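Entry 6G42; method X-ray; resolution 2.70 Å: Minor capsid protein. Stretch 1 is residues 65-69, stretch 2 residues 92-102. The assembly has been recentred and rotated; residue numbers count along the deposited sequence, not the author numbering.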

# COMPACT_ATOMS: atom_id res chain seq x y z
N LEU C 65 -13.01 16.87 15.72
CA LEU C 65 -12.89 15.43 15.91
C LEU C 65 -14.17 14.75 16.45
O LEU C 65 -14.35 13.55 16.27
CB LEU C 65 -11.72 15.13 16.84
CG LEU C 65 -10.36 15.76 16.52
CD1 LEU C 65 -9.27 15.09 17.34
CD2 LEU C 65 -10.01 15.69 15.04
N PHE C 66 -15.03 15.51 17.12
CA PHE C 66 -16.22 14.97 17.79
C PHE C 66 -17.33 16.03 17.84
O PHE C 66 -17.05 17.23 17.86
CB PHE C 66 -15.86 14.49 19.20
CG PHE C 66 -16.93 13.68 19.87
CD1 PHE C 66 -17.19 12.37 19.47
CD2 PHE C 66 -17.69 14.21 20.91
CE1 PHE C 66 -18.18 11.61 20.09
CE2 PHE C 66 -18.68 13.45 21.54
CZ PHE C 66 -18.92 12.16 21.13
N LYS C 67 -18.58 15.57 17.87
CA LYS C 67 -19.77 16.44 17.87
C LYS C 67 -20.84 15.83 18.78
O LYS C 67 -21.68 15.08 18.30
CB LYS C 67 -20.30 16.59 16.44
CG LYS C 67 -21.48 17.54 16.29
CD LYS C 67 -22.03 17.47 14.88
CE LYS C 67 -22.97 18.62 14.58
NZ LYS C 67 -23.26 18.68 13.13
N PRO C 68 -20.82 16.18 20.09
CA PRO C 68 -21.70 15.56 21.10
C PRO C 68 -23.21 15.53 20.85
O PRO C 68 -23.89 14.65 21.38
CB PRO C 68 -21.42 16.39 22.35
CG PRO C 68 -20.02 16.85 22.18
CD PRO C 68 -19.89 17.13 20.71
N ALA C 69 -23.73 16.48 20.07
CA ALA C 69 -25.17 16.57 19.79
C ALA C 69 -25.75 15.27 19.24
O ALA C 69 -26.80 14.82 19.69
CB ALA C 69 -25.44 17.72 18.84
N ASP C 92 -22.17 14.19 29.97
CA ASP C 92 -22.37 15.61 29.69
C ASP C 92 -21.10 16.18 29.06
O ASP C 92 -20.04 16.19 29.69
CB ASP C 92 -22.72 16.36 30.99
CG ASP C 92 -23.32 17.75 30.74
OD1 ASP C 92 -23.28 18.26 29.61
OD2 ASP C 92 -23.84 18.34 31.71
N PHE C 93 -21.22 16.66 27.82
CA PHE C 93 -20.10 17.27 27.09
C PHE C 93 -20.12 18.82 27.11
O PHE C 93 -19.20 19.45 26.57
CB PHE C 93 -20.08 16.76 25.65
CG PHE C 93 -19.76 15.29 25.53
CD1 PHE C 93 -18.44 14.85 25.54
CD2 PHE C 93 -20.77 14.35 25.40
CE1 PHE C 93 -18.13 13.50 25.42
CE2 PHE C 93 -20.48 12.99 25.29
CZ PHE C 93 -19.15 12.57 25.30
N SER C 94 -21.13 19.41 27.75
CA SER C 94 -21.35 20.87 27.73
C SER C 94 -20.14 21.72 28.16
O SER C 94 -19.92 22.80 27.61
CB SER C 94 -22.56 21.24 28.59
OG SER C 94 -22.45 20.71 29.90
N THR C 95 -19.37 21.20 29.12
CA THR C 95 -18.17 21.89 29.63
C THR C 95 -16.91 21.77 28.75
O THR C 95 -15.90 22.41 29.05
CB THR C 95 -17.78 21.38 31.03
OG1 THR C 95 -17.47 19.98 30.97
CG2 THR C 95 -18.91 21.62 32.02
N PHE C 96 -16.97 20.96 27.68
CA PHE C 96 -15.83 20.72 26.78
C PHE C 96 -15.98 21.29 25.36
O PHE C 96 -15.03 21.28 24.58
CB PHE C 96 -15.57 19.22 26.67
CG PHE C 96 -15.23 18.56 27.98
CD1 PHE C 96 -16.23 18.06 28.80
CD2 PHE C 96 -13.91 18.43 28.38
CE1 PHE C 96 -15.92 17.45 30.01
CE2 PHE C 96 -13.59 17.82 29.59
CZ PHE C 96 -14.60 17.33 30.40
N VAL C 97 -17.16 21.81 25.04
CA VAL C 97 -17.57 22.10 23.67
C VAL C 97 -17.34 23.58 23.30
O VAL C 97 -17.43 24.45 24.16
CB VAL C 97 -19.05 21.68 23.49
CG1 VAL C 97 -19.68 22.23 22.23
CG2 VAL C 97 -19.14 20.17 23.47
N ASP C 98 -17.02 23.84 22.03
CA ASP C 98 -16.87 25.21 21.50
C ASP C 98 -18.24 25.82 21.09
O ASP C 98 -19.27 25.18 21.26
CB ASP C 98 -15.85 25.24 20.33
CG ASP C 98 -16.47 24.88 18.97
OD1 ASP C 98 -17.25 23.91 18.88
OD2 ASP C 98 -16.16 25.57 17.98
N GLU C 99 -18.22 27.04 20.56
CA GLU C 99 -19.43 27.74 20.07
C GLU C 99 -20.31 26.91 19.14
O GLU C 99 -21.52 26.80 19.35
CB GLU C 99 -19.05 29.02 19.32
CG GLU C 99 -18.52 30.16 20.17
CD GLU C 99 -18.11 31.38 19.35
OE1 GLU C 99 -17.66 31.22 18.20
OE2 GLU C 99 -18.25 32.51 19.86
N ASP C 100 -19.70 26.34 18.10
CA ASP C 100 -20.43 25.63 17.04
C ASP C 100 -20.94 24.22 17.40
O ASP C 100 -21.68 23.62 16.61
CB ASP C 100 -19.59 25.58 15.74
CG ASP C 100 -19.51 26.94 15.03
OD1 ASP C 100 -20.54 27.64 14.93
OD2 ASP C 100 -18.41 27.30 14.55
N GLY C 101 -20.55 23.69 18.56
CA GLY C 101 -21.01 22.37 19.04
C GLY C 101 -20.01 21.22 18.91
O GLY C 101 -20.41 20.05 18.99
N TYR C 102 -18.73 21.54 18.74
CA TYR C 102 -17.67 20.56 18.42
C TYR C 102 -16.61 20.48 19.51
O TYR C 102 -16.43 21.41 20.30
CB TYR C 102 -16.97 20.95 17.12
CG TYR C 102 -17.80 20.88 15.86
CD1 TYR C 102 -18.25 19.66 15.35
CD2 TYR C 102 -18.11 22.04 15.15
CE1 TYR C 102 -19.00 19.60 14.19
CE2 TYR C 102 -18.86 21.99 13.98
CZ TYR C 102 -19.30 20.78 13.51
OH TYR C 102 -20.05 20.75 12.35

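The contact between residues 65-69 and 92-102 of the minor capsid protein buries 352 Å², summed over both sides, and no hydrogen bond crosses it. The stretches meet through van der Waals packing, including apolar side-chain contacts, and through close approaches of carbon atoms to backbone carbonyl oxygens. Leu65 takes no part, its CA-to-CB bond pointing away from the second stretch.

Phe66 makes the first contacts, and it makes them with both its side chain and its backbone. Its CA-to-CB bond runs sideways, but with chi1 in the t well the end of the ring comes nearer, placing CE2 3.9 Å from CZ of Phe93. Phe66 CE2 lies over one face of the Phe93 ring; the two rings nevertheless meet obliquely, their planes inclined at 49° and their centroids 5.2 Å apart. At the backbone, the carbonyl O of Phe66 approaches CA of Tyr102 at 3.4 Å, a CA-H...O contact with an angle of 129° at the hydrogen. The same oxygen sits at the edge of the tyrosine ring, near its plane.

Lys67 lies where the two backbones run close, its CA 4.7 Å from CA of Tyr102. Its side chain is fully extended, all four chi angles being t, with CD 3.8 Å from CE1 of Tyr102 and CG 3.8 Å from the carbonyl O of Gly101. The polar ends of the Lys67 and Tyr102 side chains, NZ and OH, are hydrogen-bonded elsewhere in the structure.

The CA-to-CB bond of Pro68 points toward the second stretch, and the residue has the largest area covered by it of any in the first. Its CG packs 3.5 Å from CB of Phe93 and 3.7 Å from CG2 of Val97, while CD comes within 3.4 Å of the carbonyl O of Gly101. The pyrrolidine ring thus touches Phe93, Val97 and Gly101, spaced four residues apart along the second stretch. Ala69, which follows, makes no contact.

Local bonds within the second stretch accompany this arrangement. Asp98 to Gly101 form a type I beta turn, with a weak hydrogen bond from Gly101 N to Asp98 O at 3.3 Å. Asp98 OD1 accepts a hydrogen bond from Tyr102 N at 2.8 Å and a weak one from Gly101 N at 3.3 Å, and Asp98 N donates to Tyr102 O at 3.0 Å. Gly101 adopts phi/psi of 103/18°, where a CB would be jammed against the preceding carbonyl oxygen; the backbone conformation itself calls for glycine.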